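Local coordinates for protein rhamnonate dehydratase (Gibberella zeae PH-1, PDB 3FXG) that probably dehydrates L-rhamnonate as a magnesium-dependent lyase of the enolase superfamily, at residues I219-Y224 with N245-C250. Sequence-based numbering, arbitrary orientation.
Sequences IMVDCY and NWWEEC. With MG (magnesium ion), chain I.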
loop_
_atom_site.group_PDB
_atom_site.type_symbol
_atom_site.label_atom_id
_atom_site.label_comp_id
_atom_site.label_asym_id
_atom_site.label_seq_id
_atom_site.Cartn_x
_atom_site.Cartn_y
_atom_site.Cartn_z
ATOM N N ILE A 219 -18.565 -6.674 30.518
ATOM C CA ILE A 219 -19.038 -5.297 30.555
ATOM C C ILE A 219 -18.603 -4.604 29.270
ATOM O O ILE A 219 -17.421 -4.614 28.919
ATOM C CB ILE A 219 -18.446 -4.512 31.750
ATOM C CG1 ILE A 219 -19.009 -5.055 33.063
ATOM C CG2 ILE A 219 -18.766 -3.021 31.611
ATOM C CD1 ILE A 219 -18.448 -4.373 34.290
HETATM N N MSE A 220 -19.566 -4.018 28.569
HETATM C CA MSE A 220 -19.299 -3.298 27.332
HETATM C C MSE A 220 -19.580 -1.818 27.596
HETATM O O MSE A 220 -20.328 -1.483 28.512
HETATM C CB MSE A 220 -20.206 -3.810 26.206
HETATM C CG MSE A 220 -19.930 -5.248 25.768
HETATM SE SE MSE A 220 -20.474 -6.618 27.045
HETATM C CE MSE A 220 -22.173 -7.109 26.254
ATOM N N VAL A 221 -18.985 -0.935 26.802
ATOM C CA VAL A 221 -19.192 0.496 26.991
ATOM C C VAL A 221 -19.718 1.173 25.732
ATOM O O VAL A 221 -19.090 1.108 24.673
ATOM C CB VAL A 221 -17.875 1.191 27.416
ATOM C CG1 VAL A 221 -18.125 2.669 27.685
ATOM C CG2 VAL A 221 -17.306 0.504 28.661
ATOM N N ASP A 222 -20.872 1.820 25.849
ATOM C CA ASP A 222 -21.469 2.518 24.714
ATOM C C ASP A 222 -21.046 3.979 24.766
ATOM O O ASP A 222 -21.215 4.641 25.791
ATOM C CB ASP A 222 -22.991 2.417 24.765
ATOM C CG ASP A 222 -23.645 2.858 23.470
ATOM O OD1 ASP A 222 -23.500 4.038 23.093
ATOM O OD2 ASP A 222 -24.306 2.017 22.827
ATOM N N CYS A 223 -20.506 4.481 23.660
ATOM C CA CYS A 223 -20.028 5.858 23.603
ATOM C C CYS A 223 -20.868 6.805 22.741
ATOM O O CYS A 223 -20.519 7.976 22.575
ATOM C CB CYS A 223 -18.568 5.867 23.140
ATOM S SG CYS A 223 -17.455 4.888 24.206
ATOM N N TYR A 224 -21.972 6.294 22.205
ATOM C CA TYR A 224 -22.900 7.069 21.378
ATOM C C TYR A 224 -22.240 8.112 20.457
ATOM O O TYR A 224 -22.512 9.310 20.571
ATOM C CB TYR A 224 -23.941 7.749 22.287
ATOM C CG TYR A 224 -25.190 8.236 21.573
ATOM C CD1 TYR A 224 -26.055 7.338 20.941
ATOM C CD2 TYR A 224 -25.495 9.596 21.511
ATOM C CE1 TYR A 224 -27.197 7.787 20.259
ATOM C CE2 TYR A 224 -26.629 10.054 20.833
ATOM C CZ TYR A 224 -27.473 9.146 20.209
ATOM O OH TYR A 224 -28.573 9.601 19.515
ATOM N N ASN A 245 -15.096 -5.615 27.643
ATOM C CA ASN A 245 -15.328 -6.543 26.535
ATOM C C ASN A 245 -15.197 -5.835 25.183
ATOM O O ASN A 245 -14.451 -6.283 24.309
ATOM C CB ASN A 245 -16.715 -7.178 26.659
ATOM C CG ASN A 245 -16.881 -8.395 25.764
ATOM O OD1 ASN A 245 -17.997 -8.769 25.406
ATOM N ND2 ASN A 245 -15.768 -9.024 25.411
ATOM N N TRP A 246 -15.932 -4.745 25.000
ATOM C CA TRP A 246 -15.820 -3.981 23.766
ATOM C C TRP A 246 -16.287 -2.547 23.953
ATOM O O TRP A 246 -17.073 -2.245 24.855
ATOM C CB TRP A 246 -16.577 -4.653 22.603
ATOM C CG TRP A 246 -18.077 -4.444 22.544
ATOM C CD1 TRP A 246 -18.742 -3.256 22.389
ATOM C CD2 TRP A 246 -19.084 -5.465 22.554
ATOM N NE1 TRP A 246 -20.098 -3.480 22.297
ATOM C CE2 TRP A 246 -20.333 -4.826 22.395
ATOM C CE3 TRP A 246 -19.049 -6.862 22.680
ATOM C CZ2 TRP A 246 -21.542 -5.537 22.358
ATOM C CZ3 TRP A 246 -20.251 -7.571 22.643
ATOM C CH2 TRP A 246 -21.480 -6.903 22.482
ATOM N N TRP A 247 -15.774 -1.669 23.096
ATOM C CA TRP A 247 -16.109 -0.252 23.120
ATOM C C TRP A 247 -16.971 0.025 21.898
ATOM O O TRP A 247 -16.545 -0.211 20.761
ATOM C CB TRP A 247 -14.828 0.580 23.090
ATOM C CG TRP A 247 -13.987 0.380 24.315
ATOM C CD1 TRP A 247 -13.122 -0.647 24.561
ATOM C CD2 TRP A 247 -13.962 1.214 25.478
ATOM N NE1 TRP A 247 -12.559 -0.503 25.807
ATOM C CE2 TRP A 247 -13.058 0.632 26.391
ATOM C CE3 TRP A 247 -14.618 2.400 25.836
ATOM C CZ2 TRP A 247 -12.790 1.195 27.644
ATOM C CZ3 TRP A 247 -14.350 2.962 27.086
ATOM C CH2 TRP A 247 -13.445 2.357 27.970
ATOM N N GLU A 248 -18.175 0.532 22.143
ATOM C CA GLU A 248 -19.151 0.782 21.086
ATOM C C GLU A 248 -19.333 2.217 20.599
ATOM O O GLU A 248 -19.437 3.157 21.389
ATOM C CB GLU A 248 -20.504 0.223 21.535
ATOM C CG GLU A 248 -21.583 0.237 20.470
ATOM C CD GLU A 248 -22.773 -0.620 20.858
ATOM O OE1 GLU A 248 -22.554 -1.727 21.395
ATOM O OE2 GLU A 248 -23.922 -0.195 20.620
ATOM N N GLU A 249 -19.397 2.356 19.276
ATOM C CA GLU A 249 -19.584 3.637 18.598
ATOM C C GLU A 249 -18.781 4.783 19.205
ATOM O O GLU A 249 -19.331 5.837 19.528
ATOM C CB GLU A 249 -21.076 4.002 18.563
ATOM C CG GLU A 249 -21.469 4.777 17.304
ATOM C CD GLU A 249 -22.962 5.069 17.197
ATOM O OE1 GLU A 249 -23.396 5.487 16.101
ATOM O OE2 GLU A 249 -23.697 4.895 18.196
ATOM N N CYS A 250 -17.476 4.575 19.353
ATOM C CA CYS A 250 -16.594 5.592 19.912
ATOM C C CYS A 250 -16.513 6.830 19.033
ATOM O O CYS A 250 -16.440 7.950 19.535
ATOM C CB CYS A 250 -15.181 5.040 20.085
ATOM S SG CYS A 250 -15.047 3.695 21.263
HETATM MG MG MG I . -25.160 1.653 20.803
HETATM O O HOH W 1 -24.435 3.805 20.541
HETATM O O HOH W 2 -27.034 0.383 21.820
#
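Asp222 and Glu248 are bridge partners on one face of the sheet, at the C-terminal ends of two parallel strands, 219-222 and 246-248, and clamp one magnesium ion between them. Helix 229-238 links the strands in a beta-alpha-beta unit of the enolase-type barrel, whose active site lies at this end. Four backbone bonds zip the pair together, the straightest from Glu248 N to Val221 O (2.8 Å).

Packing is tight away from the metal. On the barrel-interior face, Met220 lays CG over the six-membered ring of Trp246, 3.4 Å from its centroid. Its bent chain keeps SE above the same ring as a Met-aromatic contact and brings CE near CH2. Trp246 CG occupies the crowded position between the backbone N and the carbonyl carbon (chi1 80°), and NE1 donates to Glu248 OE1, on the anti lone pair, with the carboxylate oxygen close to the indole plane. Lys185, through a salt bridge, and Gln296 also hold OE1, so three partners grip this oxygen. On the outer face, Val221 leans over the rim of Trp247, CB 3.8 Å from CE3, under helices 195-213 and 229-238, while Cys223 SG reaches that ring at its edge.

The metal end is more open and watered, with Asp222 partly exposed. Asp222 OD2 and Glu248 OE2 each bind magnesium at 2.2 Å, their carboxylate planes turned 54° apart, and Glu275, just past the end of strand 270-273, adds another ligand. Asp222 OD2 and Glu248 OE2 lie only 3.1 Å apart, a repulsion that the ion probably offsets. Two waters complete the modelled shell. Asp222 OD1, left off the metal, closes an Asx turn with Tyr224 N; it also accepts a hydrogen bond from one of the metal-bound waters, which donates as well to Glu249 OE2 at 2.7 Å, while Glu249 OE1 is hydrogen-bonded to His276 ND1.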